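Local coordinates for protein-tyrosine-phosphatase PTP1 (Arabidopsis thaliana, PDB 6KRW) that removes phosphate from phosphotyrosine in proteins, acting on the MAP kinases MPK6 and, in vitro, MPK4, and thereby modulates plant defence responses, at residues H32-T35 with G36-N40; G242-G245 with T246-I250; K269-A272 with L273-Q277; Q283-D286 with Q287-C291. All coordinates share one frame; numbering follows the deposited sequence. Where two conformers were deposited one is given.

Contact 1. Residues H32-T35 with G36-N40; sequences HEFT and GLQAN
Phe34 and Gln38 sit one helical turn apart, and their side chains carry the contact. The Gln38 amide lies along the outer end of the Phe34 ring, with the two planes only 23° apart. CG of Gln38 makes the closest approach, 3.4 Å from CE2 of Phe34. Farther out, CD of Gln38 stands 3.7 Å from CZ of Phe34. The first torsions bring the two groups together. Phe34 has CG anti to its own N (chi1 -169°). Gln38 has CG beside N and then bends at chi2 (-63°), which brings the amide alongside the CE2-CZ end of the ring. Leu37 meets the same ring obliquely, with CD1 of Leu37 4.4 Å from CD1 of Phe34.

These residues belong to helix 27-39, near the protein surface. Regular i to i+4 backbone bonds run through it. Gly36 N donates to His32 O, and Gln38 N donates to Phe34 O at 2.9 Å. Ala39 N closes the last of these bonds across the two segments on Thr35 O. Asn40 then leaves helical geometry.

The buried face of the helix is the one with Phe34. Its ring also packs on Met285 of helix 285-303 and on Arg275 of helix 267-277. The amide oxygen OE1 of Gln38 accepts a hydrogen bond from NH1 of Arg275, which should help to hold the bent side chain in place. Glu33 points its carboxylate away from residues 36-40, where Lys23 forms a salt bridge to OE1 and the hydroxyls of Tyr288 and Tyr292 hydrogen-bond to OE2.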
# COMPACT_ATOMS: atom_id res chain seq x y z
N HIS A 32 22.62 8.22 4.27
CA HIS A 32 23.19 8.75 3.00
C HIS A 32 22.26 8.37 1.85
O HIS A 32 22.02 9.23 0.97
CB HIS A 32 24.62 8.22 2.78
CG HIS A 32 25.36 8.92 1.70
ND1 HIS A 32 25.42 8.43 0.41
CD2 HIS A 32 26.11 10.04 1.72
CE1 HIS A 32 26.16 9.24 -0.33
NE2 HIS A 32 26.60 10.23 0.45
N GLU A 33 21.76 7.14 1.83
CA GLU A 33 20.83 6.72 0.75
C GLU A 33 19.61 7.64 0.75
O GLU A 33 19.18 8.11 -0.33
CB GLU A 33 20.40 5.26 0.91
CG GLU A 33 21.50 4.25 0.70
CD GLU A 33 21.10 2.80 0.91
OE1 GLU A 33 21.90 1.91 0.60
OE2 GLU A 33 19.99 2.57 1.44
N PHE A 34 18.99 7.86 1.91
CA PHE A 34 17.75 8.68 1.95
C PHE A 34 18.04 10.13 1.55
O PHE A 34 17.23 10.72 0.82
CB PHE A 34 17.06 8.59 3.31
CG PHE A 34 15.69 9.18 3.28
CD1 PHE A 34 14.65 8.49 2.67
CD2 PHE A 34 15.43 10.45 3.79
CE1 PHE A 34 13.38 9.04 2.61
CE2 PHE A 34 14.16 11.00 3.70
CZ PHE A 34 13.13 10.29 3.13
N THR A 35 19.14 10.70 2.04
CA THR A 35 19.52 12.08 1.65
C THR A 35 19.68 12.15 0.13
O THR A 35 19.24 13.17 -0.49
CB THR A 35 20.79 12.50 2.40
OG1 THR A 35 20.49 12.47 3.80
CG2 THR A 35 21.23 13.89 2.01
N GLY A 36 20.27 11.13 -0.48
CA GLY A 36 20.43 11.09 -1.95
C GLY A 36 19.08 11.03 -2.65
O GLY A 36 18.88 11.70 -3.67
N LEU A 37 18.17 10.19 -2.16
CA LEU A 37 16.81 10.13 -2.74
C LEU A 37 16.15 11.50 -2.65
O LEU A 37 15.50 11.92 -3.61
CB LEU A 37 15.97 9.08 -1.99
CG LEU A 37 16.33 7.62 -2.27
CD1 LEU A 37 15.72 6.70 -1.23
CD2 LEU A 37 15.90 7.22 -3.68
N GLN A 38 16.27 12.17 -1.51
CA GLN A 38 15.63 13.50 -1.35
C GLN A 38 16.27 14.51 -2.31
O GLN A 38 15.54 15.35 -2.85
CB GLN A 38 15.72 13.95 0.10
CG GLN A 38 14.94 13.07 1.07
CD GLN A 38 13.46 13.11 0.80
OE1 GLN A 38 12.97 12.39 -0.08
NE2 GLN A 38 12.75 13.93 1.55
N ALA A 39 17.58 14.43 -2.54
CA ALA A 39 18.27 15.35 -3.48
C ALA A 39 17.70 15.18 -4.89
O ALA A 39 17.69 16.15 -5.66
CB ALA A 39 19.76 15.12 -3.43
N ASN A 40 17.27 13.97 -5.23
CA ASN A 40 16.77 13.62 -6.59
C ASN A 40 15.24 13.66 -6.63
O ASN A 40 14.66 13.02 -7.53
CB ASN A 40 17.34 12.26 -7.02
CG ASN A 40 18.82 12.31 -7.32
OD1 ASN A 40 19.32 13.28 -7.90
ND2 ASN A 40 19.55 11.28 -6.93

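Contact 2. Residues G242-G245 with T246-I250; sequences GRTG and TYCAI
The helix that follows the phosphate-binding loop of the protein tyrosine phosphatases starts here. Gly242 and Arg243 probably bind substrate, as in related phosphatases, and helix 242-259 runs on from them into the core. In the first turn one oxygen accepts two hydrogen bonds. Gly242 O accepts from Thr246 N at 3.0 Å and from the hydroxyl of the same residue, Thr246 OG1, at 2.8 Å. The two donors arrive on opposite faces of the carbonyl plane, with OG1 tilted 33° from it. Thr246 OG1 stands beside its own backbone N (chi1 -55°), which turns the hydroxyl back toward the preceding turn and spends it inside the helix.

The next two bonds are straighter. Tyr247 N points at Arg243 O at 3.0 Å with an N-H...O angle of 174°, and Cys248 N bonds to Thr244 O. Ala249 N follows, bonded to Gly245 O at 2.9 Å. CB of Ala249 rests 3.4 Å from Gly245 O. The methyl CG2 of Thr244 and SG of Cys248 are 4.3 Å apart on the face that meets strand 106-109.

The Arg243 side chain leads away from residues 246-250. Its NH1 is hydrogen-bonded to Trp204 O, and its NE to a bound citrate, probably from the crystallisation liquor. Gly242 N also bonds to that citrate. Tyr247 leaves on another side, packs on helix 214-223 and bonds through OH to His251. Arg243 closes the HCX5R phosphate-binding loop, which carries the nucleophilic Cys237 and leads into this helix, the signature of protein tyrosine phosphatases.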
# COMPACT_ATOMS: atom_id res chain seq x y z
N GLY A 242 3.52 7.95 2.37
CA GLY A 242 4.57 7.76 3.39
C GLY A 242 4.47 6.38 4.02
O GLY A 242 5.32 5.53 3.77
N ARG A 243 3.44 6.18 4.84
CA ARG A 243 3.22 4.86 5.44
C ARG A 243 2.97 3.84 4.32
O ARG A 243 3.50 2.79 4.37
CB ARG A 243 2.06 4.98 6.43
CG ARG A 243 2.44 5.85 7.63
CD ARG A 243 1.24 6.25 8.47
NE ARG A 243 0.43 7.28 7.84
CZ ARG A 243 -0.63 7.85 8.42
NH1 ARG A 243 -0.97 7.52 9.66
NH2 ARG A 243 -1.33 8.76 7.78
N THR A 244 2.18 4.21 3.33
CA THR A 244 1.86 3.32 2.19
C THR A 244 3.14 2.90 1.47
O THR A 244 3.33 1.74 1.24
CB THR A 244 0.93 4.06 1.23
OG1 THR A 244 -0.33 4.20 1.88
CG2 THR A 244 0.71 3.31 -0.07
N GLY A 245 4.01 3.85 1.14
CA GLY A 245 5.25 3.49 0.44
C GLY A 245 6.16 2.62 1.27
O GLY A 245 6.80 1.70 0.75
N THR A 246 6.23 2.89 2.58
CA THR A 246 7.06 2.09 3.50
C THR A 246 6.53 0.65 3.51
O THR A 246 7.32 -0.26 3.40
CB THR A 246 7.07 2.76 4.88
OG1 THR A 246 7.50 4.12 4.78
CG2 THR A 246 7.93 2.03 5.88
N TYR A 247 5.21 0.46 3.72
CA TYR A 247 4.66 -0.92 3.73
C TYR A 247 4.98 -1.61 2.39
O TYR A 247 5.46 -2.74 2.36
CB TYR A 247 3.16 -0.97 4.03
CG TYR A 247 2.73 -2.41 3.95
CD1 TYR A 247 2.97 -3.27 5.03
CD2 TYR A 247 2.20 -2.94 2.80
CE1 TYR A 247 2.74 -4.61 4.89
CE2 TYR A 247 1.97 -4.29 2.65
CZ TYR A 247 2.22 -5.12 3.72
OH TYR A 247 2.08 -6.43 3.51
N CYS A 248 4.68 -0.94 1.29
CA CYS A 248 4.91 -1.54 -0.05
C CYS A 248 6.40 -1.94 -0.19
O CYS A 248 6.68 -2.99 -0.74
CB CYS A 248 4.51 -0.58 -1.16
SG CYS A 248 2.72 -0.34 -1.28
N ALA A 249 7.32 -1.11 0.29
CA ALA A 249 8.76 -1.40 0.15
C ALA A 249 9.11 -2.68 0.90
O ALA A 249 9.90 -3.51 0.42
CB ALA A 249 9.61 -0.24 0.59
N ILE A 250 8.56 -2.85 2.11
CA ILE A 250 8.88 -4.07 2.91
C ILE A 250 8.31 -5.29 2.19
O ILE A 250 9.03 -6.30 1.99
CB ILE A 250 8.33 -3.91 4.34
CG1 ILE A 250 8.98 -2.72 5.06
CG2 ILE A 250 8.46 -5.23 5.11
CD1 ILE A 250 8.19 -2.21 6.28

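Contact 3. Residues K269-A272 with L273-Q277; sequences KTVA and LFRKQ
CG2 of Thr270 lies over one face of the Phe274 ring, 4.1 Å from its centroid and 20° off the ring normal. This is a CH-pi contact, displaced toward the rim, where CE1 and CZ of Phe274 are equally near. The two side chains run side by side and point the same way. The methyl of Thr270, opposite the backbone N, is turned to the ring, while OG1 stands beside that N (chi1 -63°) and is hydrogen-bonded to NH1 of Arg256.

One residue on, Val271 and Arg275 also lie side by side. CG1 of Val271 lies 3.8 Å from NE of Arg275, beside the extended stem that runs from CG to NE. The methyl meets the guanidinium obliquely. CG of Arg275 also passes 3.4 Å from Val271 O.

Both pairs are i to i+4 neighbours on helix 267-277, and the backbone sets their spacing. Phe274 N bonds to Thr270 O, and Arg275 N to Val271 O at 2.9 Å. Lys276 N reaches Ala272 O at 3.1 Å, with a less straight N-H...O angle of 140°.

Farther out, the Phe274 ring packs on Cys248, Ala249 and Asn252 of helix 242-259, and on Ile95 of strand 92-95. The guanidinium of Arg275 is gripped by two backbone carbonyls: NE bonds to Met281 O and NH2 to Val282 O. Two bonds from different nitrogens of one flat group should limit its rotation, and they tie the end of this helix to the loop that follows it through neutral oxygens.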
# COMPACT_ATOMS: atom_id res chain seq x y z
N LYS A 269 17.21 1.84 -4.71
CA LYS A 269 16.72 1.67 -6.10
C LYS A 269 15.23 1.34 -6.11
O LYS A 269 14.46 1.89 -6.92
CB LYS A 269 17.56 0.61 -6.78
CG LYS A 269 17.29 0.44 -8.26
CD LYS A 269 18.19 -0.62 -8.88
CE LYS A 269 18.19 -0.60 -10.39
NZ LYS A 269 16.93 -1.15 -10.92
N THR A 270 14.78 0.49 -5.17
CA THR A 270 13.34 0.17 -5.09
C THR A 270 12.54 1.43 -4.78
O THR A 270 11.49 1.65 -5.38
CB THR A 270 13.10 -0.91 -4.04
OG1 THR A 270 13.76 -2.10 -4.46
CG2 THR A 270 11.62 -1.16 -3.83
N VAL A 271 12.98 2.19 -3.78
CA VAL A 271 12.23 3.42 -3.42
C VAL A 271 12.25 4.41 -4.59
O VAL A 271 11.25 5.05 -4.84
CB VAL A 271 12.74 4.01 -2.09
CG1 VAL A 271 12.09 5.35 -1.82
CG2 VAL A 271 12.45 3.05 -0.93
N ALA A 272 13.38 4.51 -5.31
CA ALA A 272 13.41 5.43 -6.46
C ALA A 272 12.40 4.95 -7.52
O ALA A 272 11.74 5.79 -8.13
CB ALA A 272 14.81 5.45 -7.04
N LEU A 273 12.31 3.63 -7.73
CA LEU A 273 11.32 3.10 -8.69
C LEU A 273 9.89 3.41 -8.23
O LEU A 273 9.05 3.85 -9.00
CB LEU A 273 11.53 1.61 -8.88
CG LEU A 273 10.57 0.92 -9.83
CD1 LEU A 273 10.56 1.57 -11.22
CD2 LEU A 273 10.96 -0.55 -9.97
N PHE A 274 9.66 3.21 -6.93
CA PHE A 274 8.32 3.55 -6.40
C PHE A 274 8.00 5.02 -6.64
O PHE A 274 6.87 5.36 -6.96
CB PHE A 274 8.25 3.28 -4.89
CG PHE A 274 8.10 1.85 -4.47
CD1 PHE A 274 8.13 0.79 -5.36
CD2 PHE A 274 7.89 1.57 -3.13
CE1 PHE A 274 7.93 -0.52 -4.91
CE2 PHE A 274 7.75 0.26 -2.70
CZ PHE A 274 7.72 -0.78 -3.58
N ARG A 275 9.00 5.89 -6.45
CA ARG A 275 8.79 7.34 -6.65
C ARG A 275 8.53 7.69 -8.13
O ARG A 275 7.81 8.62 -8.38
CB ARG A 275 9.94 8.12 -6.03
CG ARG A 275 9.89 8.13 -4.51
CD ARG A 275 11.15 8.71 -3.93
NE ARG A 275 10.98 8.89 -2.50
CZ ARG A 275 11.66 9.74 -1.77
NH1 ARG A 275 12.56 10.54 -2.30
NH2 ARG A 275 11.45 9.83 -0.47
N LYS A 276 9.02 6.86 -9.06
CA LYS A 276 8.69 7.04 -10.49
C LYS A 276 7.25 6.60 -10.74
O LYS A 276 6.67 6.94 -11.79
CB LYS A 276 9.69 6.27 -11.35
CG LYS A 276 11.09 6.85 -11.37
CD LYS A 276 11.91 6.49 -12.58
CE LYS A 276 11.86 5.02 -12.95
NZ LYS A 276 13.09 4.62 -13.70
N GLN A 277 6.64 5.90 -9.76
CA GLN A 277 5.26 5.41 -9.89
C GLN A 277 4.25 6.17 -9.00
O GLN A 277 3.07 6.14 -9.34
CB GLN A 277 5.21 3.90 -9.62
CG GLN A 277 6.07 3.13 -10.64
CD GLN A 277 6.09 1.63 -10.48
OE1 GLN A 277 5.35 1.07 -9.69
NE2 GLN A 277 6.86 0.93 -11.28

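Contact 4. Residues Q283-D286 with Q287-C291; sequences QTMD and QYFFC
Polar bonds at the N-terminus of helix 285-303 join Gln287 to the two residues before the helix. Thr284 is the N-cap. Its OG1 accepts from Gln287 N at 3.0 Å, with an N-H...O angle of 154°. Its chi1 of 71° sets OG1 between backbone N and carbonyl carbon, facing that amide. Gln287 reaches back in turn. Its OE1 takes a hydrogen bond from Gln283 N at 2.9 Å, nearly along the C=O axis, and a weak one from Thr284 N at 3.4 Å. Together Thr284 and Gln287 form a capping box. Behind it, Tyr288 N donates to Thr284 O and Phe289 N to Met285 O, as in a regular helix.

Apolar contact falls on the side that meets helix 27-39. Met285 and Phe289 run side by side, with CG of Met285 3.8 Å from CE2 of Phe289. SD of Met285 lies at the ring edge, 5.5 Å from the centroid, a Met-aromatic contact. Met285 O also lies in the ring plane, 3.3 Å from CD2 of Phe289.

The other amide atom of Gln287, NE2, bonds to Gly208 O and to the bound citrate. With both ends of the amide engaged, its flip state is well defined. Gln287 thus bridges the backbone of Gln283, which probably binds substrate as in related phosphatases, and the citrate, which probably marks the substrate pocket.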
# COMPACT_ATOMS: atom_id res chain seq x y z
N GLN A 283 8.13 8.82 3.04
CA GLN A 283 8.20 10.28 3.28
C GLN A 283 9.37 10.70 4.16
O GLN A 283 9.86 11.83 3.96
CB GLN A 283 6.87 10.76 3.82
CG GLN A 283 5.83 10.91 2.72
CD GLN A 283 6.07 12.23 2.05
OE1 GLN A 283 5.83 13.28 2.63
NE2 GLN A 283 6.56 12.16 0.81
N THR A 284 9.81 9.89 5.10
CA THR A 284 10.79 10.41 6.10
C THR A 284 11.99 9.49 6.24
O THR A 284 11.89 8.32 5.94
CB THR A 284 10.14 10.62 7.47
OG1 THR A 284 9.88 9.34 8.03
CG2 THR A 284 8.85 11.42 7.42
N MET A 285 13.07 10.02 6.80
CA MET A 285 14.26 9.18 7.03
C MET A 285 13.94 8.12 8.09
O MET A 285 14.41 6.99 7.94
CB MET A 285 15.45 10.04 7.46
CG MET A 285 16.74 9.26 7.59
SD MET A 285 18.17 10.26 8.09
CE MET A 285 18.46 11.17 6.57
N ASP A 286 13.11 8.43 9.09
CA ASP A 286 12.71 7.38 10.06
C ASP A 286 11.92 6.27 9.36
O ASP A 286 12.14 5.09 9.68
CB ASP A 286 11.92 7.98 11.22
CG ASP A 286 12.76 8.73 12.22
OD1 ASP A 286 14.01 8.58 12.20
OD2 ASP A 286 12.17 9.45 13.03
N GLN A 287 11.07 6.61 8.38
CA GLN A 287 10.33 5.57 7.63
C GLN A 287 11.30 4.72 6.83
O GLN A 287 11.11 3.53 6.75
CB GLN A 287 9.25 6.21 6.75
CG GLN A 287 8.04 6.63 7.57
CD GLN A 287 7.05 7.45 6.79
OE1 GLN A 287 7.26 7.73 5.61
NE2 GLN A 287 5.96 7.86 7.42
N TYR A 288 12.33 5.35 6.25
CA TYR A 288 13.33 4.59 5.46
C TYR A 288 14.09 3.64 6.37
O TYR A 288 14.28 2.49 6.02
CB TYR A 288 14.22 5.61 4.73
CG TYR A 288 15.11 4.98 3.69
CD1 TYR A 288 14.57 4.51 2.51
CD2 TYR A 288 16.46 4.84 3.91
CE1 TYR A 288 15.38 3.93 1.55
CE2 TYR A 288 17.28 4.28 2.94
CZ TYR A 288 16.72 3.78 1.78
OH TYR A 288 17.51 3.22 0.79
N PHE A 289 14.47 4.10 7.55
CA PHE A 289 15.13 3.22 8.55
C PHE A 289 14.18 2.08 8.94
O PHE A 289 14.61 0.93 9.09
CB PHE A 289 15.58 4.01 9.79
CG PHE A 289 16.99 4.52 9.68
CD1 PHE A 289 18.06 3.75 10.10
CD2 PHE A 289 17.25 5.77 9.15
CE1 PHE A 289 19.36 4.22 10.01
CE2 PHE A 289 18.56 6.23 9.03
CZ PHE A 289 19.60 5.47 9.48
N PHE A 290 12.90 2.40 9.11
CA PHE A 290 11.91 1.37 9.52
C PHE A 290 11.82 0.29 8.44
O PHE A 290 11.69 -0.88 8.77
CB PHE A 290 10.56 2.03 9.81
CG PHE A 290 9.49 1.08 10.30
CD1 PHE A 290 9.44 0.70 11.63
CD2 PHE A 290 8.55 0.57 9.44
CE1 PHE A 290 8.46 -0.18 12.07
CE2 PHE A 290 7.57 -0.31 9.88
CZ PHE A 290 7.52 -0.68 11.21
N CYS A 291 11.92 0.68 7.15
CA CYS A 291 11.95 -0.31 6.05
C CYS A 291 13.09 -1.30 6.30
O CYS A 291 12.89 -2.49 6.25
CB CYS A 291 12.26 0.32 4.69
SG CYS A 291 10.94 1.30 3.97

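In the fold
Contacts 2 and 4 lie at the substrate pocket, and contacts 3 and 1 pack behind them. The centres of contacts 2 and 4 are about 9 Å apart, and CA of Gly242 lies 3.5 Å from CG of Gln283. Both bind the citrate, through Gly242, Arg243 and Gln287. Contact 3 backs contact 2, with CE2 of Phe274 3.3 Å from Ala249 N. Contact 1 is the outer layer, its centre about 17 Å from that of contact 2 without touching it. It reaches contact 4 where CE2 of Phe34 lies 3.4 Å from Met285 N, and contact 3 where CD1 of Leu37 lies 3.9 Å from CG1 of Val271.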